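Local atomic coordinates of putative phosphomethylpyrimidine kinase (Bacteroides thetaiotaomicron, PDB entry 3MBH), a protein that binds pyridoxal and probably phosphorylates it with ATP, as do pyridoxal kinases of the ribokinase superfamily. Residues P242-G255 with V275-S287. Residues are numbered along the deposited sequence; the frame is centred on the assembly and turned at random. Where two conformers were deposited one is given.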
# COMPACT_ATOMS: atom_id res chain seq x y z
N PRO A 242 7.45 11.08 -21.77
CA PRO A 242 8.61 10.34 -21.27
C PRO A 242 8.26 9.54 -20.01
O PRO A 242 8.77 8.44 -19.82
CB PRO A 242 9.66 11.45 -21.01
CG PRO A 242 8.89 12.72 -20.95
CD PRO A 242 7.68 12.53 -21.80
N MSE A 243 7.34 10.07 -19.17
CA MSE A 243 6.91 9.32 -18.00
C MSE A 243 6.16 8.03 -18.41
O MSE A 243 6.39 6.99 -17.81
CB MSE A 243 6.06 10.18 -17.06
CG MSE A 243 5.38 9.38 -15.96
SE MSE A 243 6.70 8.89 -14.61
CE MSE A 243 6.92 10.68 -13.79
N ALA A 244 5.31 8.12 -19.45
CA ALA A 244 4.59 6.95 -19.99
C ALA A 244 5.57 5.90 -20.45
O ALA A 244 5.43 4.73 -20.13
CB ALA A 244 3.67 7.35 -21.14
N LEU A 245 6.57 6.32 -21.21
CA LEU A 245 7.64 5.42 -21.64
C LEU A 245 8.36 4.68 -20.48
O LEU A 245 8.68 3.48 -20.59
CB LEU A 245 8.70 6.22 -22.43
CG LEU A 245 8.28 6.87 -23.76
CD1 LEU A 245 9.49 7.67 -24.41
CD2 LEU A 245 7.69 5.88 -24.71
N ASP A 246 8.67 5.40 -19.40
CA ASP A 246 9.30 4.81 -18.21
C ASP A 246 8.39 3.83 -17.50
O ASP A 246 8.82 2.72 -17.19
CB ASP A 246 9.77 5.91 -17.25
CG ASP A 246 11.08 6.55 -17.74
OD1 ASP A 246 12.03 5.77 -18.00
OD2 ASP A 246 11.16 7.78 -17.90
N ARG A 247 7.13 4.22 -17.31
CA ARG A 247 6.17 3.33 -16.67
C ARG A 247 6.02 2.05 -17.47
O ARG A 247 6.03 0.96 -16.89
CB ARG A 247 4.83 4.02 -16.50
CG ARG A 247 4.88 5.15 -15.54
CD ARG A 247 3.47 5.71 -15.19
NE ARG A 247 2.65 4.77 -14.46
CZ ARG A 247 1.37 4.96 -14.19
NH1 ARG A 247 0.75 6.06 -14.60
NH2 ARG A 247 0.72 4.03 -13.47
N ALA A 248 5.85 2.16 -18.80
CA ALA A 248 5.63 0.98 -19.69
C ALA A 248 6.85 0.06 -19.71
O ALA A 248 6.71 -1.14 -19.49
CB ALA A 248 5.24 1.38 -21.10
N THR A 249 8.05 0.61 -19.86
CA THR A 249 9.24 -0.21 -19.93
C THR A 249 9.58 -0.89 -18.59
O THR A 249 9.99 -2.05 -18.56
CB THR A 249 10.43 0.58 -20.52
OG1 THR A 249 10.64 1.82 -19.81
CG2 THR A 249 10.18 0.88 -22.06
N GLN A 250 9.39 -0.18 -17.47
CA GLN A 250 9.68 -0.74 -16.17
C GLN A 250 8.71 -1.85 -15.79
O GLN A 250 9.13 -2.86 -15.24
CB GLN A 250 9.79 0.36 -15.11
CG GLN A 250 11.09 1.18 -15.46
CD GLN A 250 11.36 2.31 -14.51
OE1 GLN A 250 11.12 2.17 -13.30
NE2 GLN A 250 11.85 3.46 -15.05
N PHE A 251 7.45 -1.70 -16.17
CA PHE A 251 6.44 -2.72 -15.91
C PHE A 251 6.79 -3.97 -16.66
O PHE A 251 6.80 -5.03 -16.08
CB PHE A 251 5.05 -2.23 -16.32
CG PHE A 251 3.95 -3.17 -15.99
CD1 PHE A 251 3.60 -3.41 -14.67
CD2 PHE A 251 3.25 -3.83 -17.00
CE1 PHE A 251 2.54 -4.30 -14.36
CE2 PHE A 251 2.20 -4.67 -16.71
CZ PHE A 251 1.86 -4.92 -15.38
N ILE A 252 7.12 -3.83 -17.93
CA ILE A 252 7.50 -4.98 -18.76
C ILE A 252 8.77 -5.66 -18.24
O ILE A 252 8.84 -6.88 -18.24
CB ILE A 252 7.72 -4.58 -20.25
CG1 ILE A 252 6.38 -4.18 -20.87
CG2 ILE A 252 8.36 -5.74 -21.05
CD1 ILE A 252 6.55 -3.39 -22.18
N LEU A 253 9.75 -4.89 -17.81
CA LEU A 253 10.98 -5.46 -17.25
C LEU A 253 10.69 -6.34 -16.06
O LEU A 253 11.20 -7.44 -15.96
CB LEU A 253 12.01 -4.38 -16.86
CG LEU A 253 13.36 -4.83 -16.31
CD1 LEU A 253 14.06 -5.87 -17.24
CD2 LEU A 253 14.29 -3.58 -16.09
N GLN A 254 9.82 -5.85 -15.19
CA GLN A 254 9.38 -6.59 -14.01
C GLN A 254 8.66 -7.85 -14.37
O GLN A 254 8.93 -8.87 -13.78
CB GLN A 254 8.48 -5.71 -13.13
CG GLN A 254 9.19 -4.61 -12.56
CD GLN A 254 8.32 -3.81 -11.68
OE1 GLN A 254 8.26 -4.12 -10.48
NE2 GLN A 254 7.58 -2.84 -12.24
N GLY A 255 7.77 -7.75 -15.35
CA GLY A 255 7.08 -8.91 -15.90
C GLY A 255 7.98 -9.97 -16.53
O GLY A 255 7.69 -11.15 -16.45
N VAL A 275 2.88 -9.12 -11.52
CA VAL A 275 3.42 -7.76 -11.33
C VAL A 275 2.39 -6.66 -11.42
O VAL A 275 2.71 -5.48 -11.29
CB VAL A 275 4.57 -7.49 -12.29
CG1 VAL A 275 5.75 -8.43 -11.94
CG2 VAL A 275 4.12 -7.62 -13.78
N LEU A 276 1.14 -7.03 -11.61
CA LEU A 276 0.10 -6.06 -11.88
C LEU A 276 -0.04 -4.98 -10.78
O LEU A 276 -0.24 -3.80 -11.07
CB LEU A 276 -1.22 -6.83 -12.06
CG LEU A 276 -2.44 -6.19 -12.70
CD1 LEU A 276 -2.15 -5.65 -14.10
CD2 LEU A 276 -3.58 -7.24 -12.70
N HIS A 277 0.12 -5.35 -9.52
CA HIS A 277 0.01 -4.36 -8.48
C HIS A 277 1.17 -3.39 -8.42
O HIS A 277 1.13 -2.48 -7.62
CB HIS A 277 -0.31 -5.02 -7.13
CG HIS A 277 -1.61 -5.77 -7.18
ND1 HIS A 277 -2.81 -5.23 -6.74
CD2 HIS A 277 -1.93 -6.98 -7.71
CE1 HIS A 277 -3.78 -6.11 -6.94
NE2 HIS A 277 -3.28 -7.17 -7.56
N ASN A 278 2.18 -3.53 -9.28
CA ASN A 278 3.25 -2.55 -9.32
C ASN A 278 3.02 -1.40 -10.27
O ASN A 278 3.79 -0.46 -10.27
CB ASN A 278 4.59 -3.21 -9.59
CG ASN A 278 4.90 -4.24 -8.55
OD1 ASN A 278 4.78 -4.00 -7.35
ND2 ASN A 278 5.27 -5.41 -9.00
N LEU A 279 1.92 -1.43 -11.01
CA LEU A 279 1.60 -0.31 -11.93
C LEU A 279 1.48 1.02 -11.24
O LEU A 279 1.66 2.06 -11.85
CB LEU A 279 0.28 -0.55 -12.67
CG LEU A 279 0.30 -1.37 -13.92
CD1 LEU A 279 -1.13 -1.71 -14.35
CD2 LEU A 279 1.07 -0.60 -14.97
N ASP A 280 1.18 0.98 -9.97
CA ASP A 280 0.88 2.15 -9.19
C ASP A 280 2.04 2.96 -8.67
O ASP A 280 1.84 4.07 -8.16
CB ASP A 280 0.13 1.69 -7.92
CG ASP A 280 -1.31 1.98 -8.01
OD1 ASP A 280 -1.60 2.90 -8.81
OD2 ASP A 280 -2.14 1.33 -7.30
N MSE A 281 3.21 2.39 -8.70
CA MSE A 281 4.23 2.82 -7.78
C MSE A 281 5.08 4.00 -8.27
O MSE A 281 5.05 4.33 -9.45
CB MSE A 281 5.13 1.63 -7.53
CG MSE A 281 5.99 1.40 -8.69
SE MSE A 281 6.95 -0.21 -8.38
CE MSE A 281 7.87 0.29 -6.78
N PRO A 282 5.86 4.63 -7.36
CA PRO A 282 6.83 5.62 -7.78
C PRO A 282 7.75 5.08 -8.88
O PRO A 282 8.15 3.93 -8.84
CB PRO A 282 7.66 5.88 -6.51
CG PRO A 282 6.77 5.52 -5.38
CD PRO A 282 5.86 4.44 -5.90
N ILE A 283 8.12 5.94 -9.81
CA ILE A 283 9.00 5.52 -10.88
C ILE A 283 10.23 6.46 -10.99
O ILE A 283 10.16 7.67 -10.70
CB ILE A 283 8.12 5.36 -12.10
CG1 ILE A 283 8.94 5.22 -13.37
CG2 ILE A 283 7.03 6.48 -12.15
CD1 ILE A 283 8.26 4.34 -14.32
N GLN A 284 11.41 5.90 -11.26
CA GLN A 284 12.56 6.77 -11.48
C GLN A 284 12.75 6.78 -12.98
O GLN A 284 12.58 5.77 -13.64
CB GLN A 284 13.84 6.33 -10.72
CG GLN A 284 15.19 6.88 -11.31
CD GLN A 284 16.41 6.50 -10.46
OE1 GLN A 284 16.28 5.84 -9.42
NE2 GLN A 284 17.60 6.94 -10.90
N MSE A 285 13.10 7.93 -13.51
CA MSE A 285 13.15 8.09 -14.92
C MSE A 285 14.43 7.59 -15.57
O MSE A 285 15.53 7.85 -15.10
CB MSE A 285 12.85 9.53 -15.29
CG MSE A 285 11.35 9.82 -15.16
SE MSE A 285 10.89 11.52 -15.96
CE MSE A 285 10.04 10.82 -17.48
N ALA A 286 14.25 6.89 -16.68
CA ALA A 286 15.34 6.39 -17.50
C ALA A 286 15.32 7.03 -18.93
O ALA A 286 16.34 7.14 -19.58
CB ALA A 286 15.25 4.92 -17.55
N SER A 287 14.18 7.50 -19.38
CA SER A 287 14.06 8.14 -20.69
C SER A 287 14.90 9.44 -20.83
O SER A 287 15.11 10.20 -19.86
CB SER A 287 12.57 8.39 -21.01
OG SER A 287 11.96 9.06 -19.94
O HOH W 1 -1.94 3.41 -12.25
O HOH W 2 4.12 2.60 -12.96
O HOH W 3 11.79 2.96 -10.65
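Asp246, Arg247 and Gln250, on the 242-255 part of helix 241-257, bond to the backbone of the loop 275-287, which runs antiparallel to the helix. The carboxylate of Asp246 holds the end of the loop: its OD1 accepts from Ala286 N at 2.8 Å, from above the carboxylate plane, and from Ser287 N through the syn lone pair. Ser287 OG donates to Asp246 OD2 over a short 2.5 Å. One turn on, Gln250, extended beyond CG, sends NE2 almost straight to Gln284 O (2.8 Å, N-H...O angle 170°), the acceptor lying in the amide plane; a water joins its OE1 to Gln284 N. Arg247 bends at chi3 (67°) to bring NH2 within 2.7 Å of Leu279 O, a second water bridges its NE to the same carbonyl, and its NH1 forms a salt bridge to Asp239.

Apolar contacts fill in along the same face, with Ile283 among the polar groups and Phe251 beyond them. Ile283 pushes CD1 against the helix backbone, 3.2 Å from Arg247 N, while its CG2 meets the selenium of Met243. Phe251 has CG anti to the backbone N (chi1 -176°), which carries the ring out to the loop: Leu279 CD2 sits over one face in a CH-pi contact 4.0 Å from the centroid, and Val275 CG2 lies 3.7 Å from Phe251 CE1.

This C-terminal connection of the ribokinase-like fold carries His277 and Asp280, zinc ligands in a structure of this protein though metal-free here. It runs along helix 241-257, touched also by helices 24-33 and 223-236, before entering strand 288-290, which pairs with strand 207-213, whose Trp209 touches Pro242 and Leu245.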